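PDB 2HX1: predicted sugar phosphatases of the HAD superfamily from Cytophaga hutchinsonii, which probably hydrolyses phosphate esters of sugars, as a magnesium-binding member of the haloacid dehalogenase (HAD) superfamily. Local coordinates for residues N168-Y173 with L235-L240; F202-P205 with M209-F212. One frame throughout, in Å; residues are numbered along the deposited sequence.

Interaction 1 of 2, residues N168-Y173 with L235-L240; sequences NTDNTY and LHTDIL. With EDO (1,2-ethanediol), chain N.
Asp-170 and His-236 approach obliquely across a thin, partly buried interface, the carboxylate plane turned 67° from the imidazole plane. OD1 of Asp-170 is 4.1 Å from CE1 and 4.7 Å from NE2 of His-236, too far for a direct hydrogen bond. Asp-170 has its CG anti to the carbonyl carbon (chi1 -61°), which swings OD1 toward the helix and onto a water at 2.8 Å. The same water lies 2.6 Å from Thr-237 OG1 and bridges carboxylate and hydroxyl. Beside this bridge, the Thr-237 methyl CG2 packs against Asn-168 ND2 at 4.3 Å, while the amide itself is held elsewhere, ND2 by the carbonyl of Lys-204 and OD1 by Arg-201. Within the loop, Thr-169 OG1 donates to Asp-170 O at 2.8 Å, the donor tilted 28° from the carbonyl plane. At the far end, Tyr-173 OH accepts a 3.0 Å hydrogen bond from O1 of an ethanediol and also pairs with Asp-141. A phenylalanine here would probably leave both the diol and the Asp-141 carboxylate without this phenolic partner. Asp-170 is close to the bound magnesium and its backbone N binds a buffer sulfonate, consistent with a place at the active-site cleft. The contact thus joins the turn between strands 164-167 and 172-174 to the start of helix 235-245, which begins just after the magnesium ligand Asp-233, itself immediately beyond strand 228-232.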
# COMPACT_ATOMS: atom_id res chain seq x y z
N ASN A 168 1.66 -13.20 -13.53
CA ASN A 168 1.06 -11.93 -13.13
C ASN A 168 -0.39 -11.85 -13.57
O ASN A 168 -0.77 -10.97 -14.35
CB ASN A 168 1.84 -10.77 -13.72
CG ASN A 168 1.48 -9.45 -13.08
OD1 ASN A 168 1.33 -9.38 -11.87
ND2 ASN A 168 1.34 -8.40 -13.88
N THR A 169 -1.23 -12.75 -13.07
CA THR A 169 -2.61 -12.78 -13.51
C THR A 169 -3.34 -11.66 -12.76
O THR A 169 -2.80 -11.05 -11.82
CB THR A 169 -3.29 -14.15 -13.24
OG1 THR A 169 -3.62 -14.27 -11.86
CG2 THR A 169 -2.40 -15.36 -13.68
N ASP A 170 -4.55 -11.38 -13.21
CA ASP A 170 -5.43 -10.49 -12.48
C ASP A 170 -5.64 -11.14 -11.12
O ASP A 170 -5.48 -12.34 -10.99
CB ASP A 170 -6.78 -10.33 -13.23
CG ASP A 170 -6.62 -9.73 -14.66
OD1 ASP A 170 -5.86 -8.73 -14.82
OD2 ASP A 170 -7.28 -10.25 -15.61
N ASN A 171 -6.00 -10.35 -10.11
CA ASN A 171 -6.28 -10.90 -8.78
C ASN A 171 -7.51 -11.76 -8.74
O ASN A 171 -7.59 -12.60 -7.89
CB ASN A 171 -6.47 -9.79 -7.76
CG ASN A 171 -5.21 -9.17 -7.37
OD1 ASN A 171 -4.15 -9.81 -7.37
ND2 ASN A 171 -5.27 -7.88 -7.02
N THR A 172 -8.49 -11.48 -9.61
CA THR A 172 -9.70 -12.31 -9.72
C THR A 172 -10.02 -12.61 -11.17
O THR A 172 -9.53 -11.92 -12.06
CB THR A 172 -10.93 -11.63 -9.14
OG1 THR A 172 -11.23 -10.46 -9.89
CG2 THR A 172 -10.72 -11.29 -7.67
N TYR A 173 -10.83 -13.63 -11.40
CA TYR A 173 -11.43 -13.89 -12.72
C TYR A 173 -12.95 -14.05 -12.61
O TYR A 173 -13.47 -14.52 -11.58
CB TYR A 173 -10.82 -15.14 -13.37
CG TYR A 173 -10.93 -16.50 -12.63
CD1 TYR A 173 -9.97 -16.87 -11.69
CD2 TYR A 173 -11.93 -17.44 -12.92
CE1 TYR A 173 -10.01 -18.08 -11.03
CE2 TYR A 173 -11.97 -18.71 -12.25
CZ TYR A 173 -10.99 -19.01 -11.30
OH TYR A 173 -10.96 -20.21 -10.60
N LEU A 235 -6.12 -2.60 -18.72
CA LEU A 235 -5.19 -1.47 -18.92
C LEU A 235 -3.78 -1.72 -18.35
O LEU A 235 -2.76 -1.50 -18.99
CB LEU A 235 -5.79 -0.18 -18.31
CG LEU A 235 -6.97 0.40 -19.11
CD1 LEU A 235 -7.86 1.31 -18.29
CD2 LEU A 235 -6.53 1.16 -20.38
N HIS A 236 -3.75 -2.20 -17.13
CA HIS A 236 -2.52 -2.23 -16.38
C HIS A 236 -1.65 -3.42 -16.75
O HIS A 236 -0.52 -3.48 -16.31
CB HIS A 236 -2.79 -2.20 -14.86
CG HIS A 236 -3.89 -3.11 -14.44
ND1 HIS A 236 -3.66 -4.38 -13.93
CD2 HIS A 236 -5.24 -2.96 -14.47
CE1 HIS A 236 -4.82 -4.95 -13.66
NE2 HIS A 236 -5.80 -4.12 -13.98
N THR A 237 -2.16 -4.35 -17.57
CA THR A 237 -1.35 -5.47 -18.05
C THR A 237 -1.13 -5.42 -19.59
O THR A 237 -0.01 -5.18 -20.10
CB THR A 237 -1.97 -6.86 -17.63
OG1 THR A 237 -3.30 -6.98 -18.14
CG2 THR A 237 -2.05 -7.06 -16.11
N ASP A 238 -2.21 -5.63 -20.34
CA ASP A 238 -2.15 -5.61 -21.81
C ASP A 238 -1.76 -4.25 -22.42
O ASP A 238 -0.87 -4.19 -23.27
CB ASP A 238 -3.50 -6.03 -22.40
CG ASP A 238 -4.02 -7.31 -21.80
OD1 ASP A 238 -3.21 -8.27 -21.63
OD2 ASP A 238 -5.22 -7.35 -21.46
N ILE A 239 -2.43 -3.19 -22.02
CA ILE A 239 -2.30 -1.90 -22.68
C ILE A 239 -1.03 -1.22 -22.22
O ILE A 239 -0.26 -0.76 -23.04
CB ILE A 239 -3.51 -0.98 -22.42
CG1 ILE A 239 -4.83 -1.73 -22.71
CG2 ILE A 239 -3.39 0.29 -23.27
CD1 ILE A 239 -4.91 -2.38 -24.10
N LEU A 240 -0.82 -1.17 -20.90
CA LEU A 240 0.44 -0.62 -20.33
C LEU A 240 1.63 -1.39 -20.87
O LEU A 240 2.59 -0.80 -21.38
CB LEU A 240 0.40 -0.71 -18.78
CG LEU A 240 1.65 -0.24 -18.00
CD1 LEU A 240 1.92 1.18 -18.33
CD2 LEU A 240 1.54 -0.46 -16.48
C1 EDO N . -10.48 -23.58 -13.08
O1 EDO N . -11.01 -22.31 -12.68
C2 EDO N . -8.96 -23.55 -12.96
O2 EDO N . -8.52 -22.51 -12.07
O HOH W 1 -4.74 -8.98 -17.41

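Interaction 2 of 2, residues F202-P205 with M209-F212; sequences FGKP and MFMF
The terminal methyl of selenomethionine Met-209 reaches the backbone at Gly-203 and Lys-204, with CE 3.6 Å from Gly-203 CA and equally 3.6 Å from Lys-204 N. It also meets the lysine side chain, CG lying 3.7 Å from CE, where the two chains cross at about a right angle. A bend at chi3 (-60°) turns this methyl out of the otherwise extended Met-209 chain. On the same lysine methylene, CG, the Phe-210 ring closes in through CZ at 4.2 Å. No hydrogen bond crosses between the segments; the contact is apolar and buried. At Gly-203, phi 114° and psi -175° would jam a CB against the preceding carbonyl oxygen, so the backbone itself demands a residue without one. Farther out, Lys-204 NZ is gripped by salt bridges to Asp-20 and Asp-238 and a hydrogen bond to Val-52 O, while Asn-54 OD1 accepts from its backbone N. These bonds hold the lysine near the magnesium, consistent with the motif III lysine of HAD phosphatases. The contact closes the loop between strand 199-202 and helix 208-218, with Met-209 and Phe-210 resting on Val-52 of strand 48-53 and Phe-210 also on Met-230 of strand 228-232.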
# COMPACT_ATOMS: atom_id res chain seq x y z
N PHE A 202 5.91 -12.92 -13.52
CA PHE A 202 6.25 -13.02 -14.94
C PHE A 202 5.03 -12.74 -15.77
O PHE A 202 3.90 -13.12 -15.39
CB PHE A 202 6.78 -14.41 -15.29
CG PHE A 202 8.16 -14.72 -14.70
CD1 PHE A 202 9.23 -13.86 -14.92
CD2 PHE A 202 8.37 -15.87 -13.98
CE1 PHE A 202 10.50 -14.15 -14.41
CE2 PHE A 202 9.64 -16.17 -13.48
CZ PHE A 202 10.70 -15.31 -13.70
N GLY A 203 5.26 -12.07 -16.89
CA GLY A 203 4.22 -11.82 -17.86
C GLY A 203 3.92 -10.35 -17.96
O GLY A 203 4.56 -9.53 -17.29
N LYS A 204 2.90 -10.05 -18.76
CA LYS A 204 2.47 -8.67 -18.99
C LYS A 204 2.20 -8.03 -17.63
O LYS A 204 1.62 -8.67 -16.77
CB LYS A 204 1.19 -8.64 -19.85
CG LYS A 204 1.27 -9.45 -21.18
CD LYS A 204 -0.09 -9.55 -21.85
CE LYS A 204 -1.03 -10.53 -21.15
NZ LYS A 204 -2.22 -10.82 -21.96
N PRO A 205 2.58 -6.75 -17.46
CA PRO A 205 3.10 -5.76 -18.42
C PRO A 205 4.62 -5.78 -18.70
O PRO A 205 5.14 -4.83 -19.33
CB PRO A 205 2.75 -4.45 -17.74
CG PRO A 205 2.92 -4.75 -16.29
CD PRO A 205 2.40 -6.16 -16.12
N MSE A 209 7.86 -11.59 -23.27
CA MSE A 209 7.08 -12.40 -24.21
C MSE A 209 6.95 -11.70 -25.56
O MSE A 209 7.09 -12.35 -26.64
CB MSE A 209 5.71 -12.74 -23.65
CG MSE A 209 5.73 -13.83 -22.60
SE MSE A 209 3.92 -14.25 -22.01
CE MSE A 209 3.29 -12.55 -21.31
N PHE A 210 6.70 -10.38 -25.47
CA PHE A 210 6.62 -9.51 -26.64
C PHE A 210 7.92 -9.61 -27.41
O PHE A 210 7.92 -9.75 -28.62
CB PHE A 210 6.43 -8.04 -26.27
CG PHE A 210 5.12 -7.71 -25.57
CD1 PHE A 210 3.96 -8.41 -25.82
CD2 PHE A 210 5.07 -6.67 -24.66
CE1 PHE A 210 2.77 -8.07 -25.17
CE2 PHE A 210 3.91 -6.33 -24.01
CZ PHE A 210 2.74 -7.03 -24.26
N MSE A 211 9.04 -9.53 -26.72
CA MSE A 211 10.34 -9.55 -27.37
C MSE A 211 10.60 -10.89 -28.10
O MSE A 211 11.21 -10.94 -29.16
CB MSE A 211 11.42 -9.27 -26.32
CG MSE A 211 12.81 -9.17 -26.90
SE MSE A 211 13.02 -7.87 -28.42
CE MSE A 211 13.40 -6.10 -27.51
N PHE A 212 10.14 -11.98 -27.50
CA PHE A 212 10.25 -13.31 -28.08
C PHE A 212 9.47 -13.41 -29.41
O PHE A 212 10.01 -13.85 -30.43
CB PHE A 212 9.79 -14.36 -27.05
CG PHE A 212 9.79 -15.75 -27.57
CD1 PHE A 212 10.97 -16.43 -27.75
CD2 PHE A 212 8.60 -16.36 -27.95
CE1 PHE A 212 10.97 -17.72 -28.26
CE2 PHE A 212 8.59 -17.63 -28.49
CZ PHE A 212 9.76 -18.31 -28.64

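How the interactions relate
Interaction 2 is a buried apolar contact, whereas interaction 1 is only partly buried and depends on a bridging water and polar side chains. They hold different elements: interaction 2 packs a loop against the helix 208-218 that follows it in sequence, while interaction 1 brings the loop 168-173 to the distant helix 235-245. Along the chain, 202-205 and 209-212 are nested inside the loop closed by 168-173 and 235-240. The two contacts meet through Lys-204, which is bonded to both segments of interaction 1, and at Pro-205, whose CG packs 3.7 Å from His-236 O. One lysine thus ties the hydrophobic interior to the polar magnesium site.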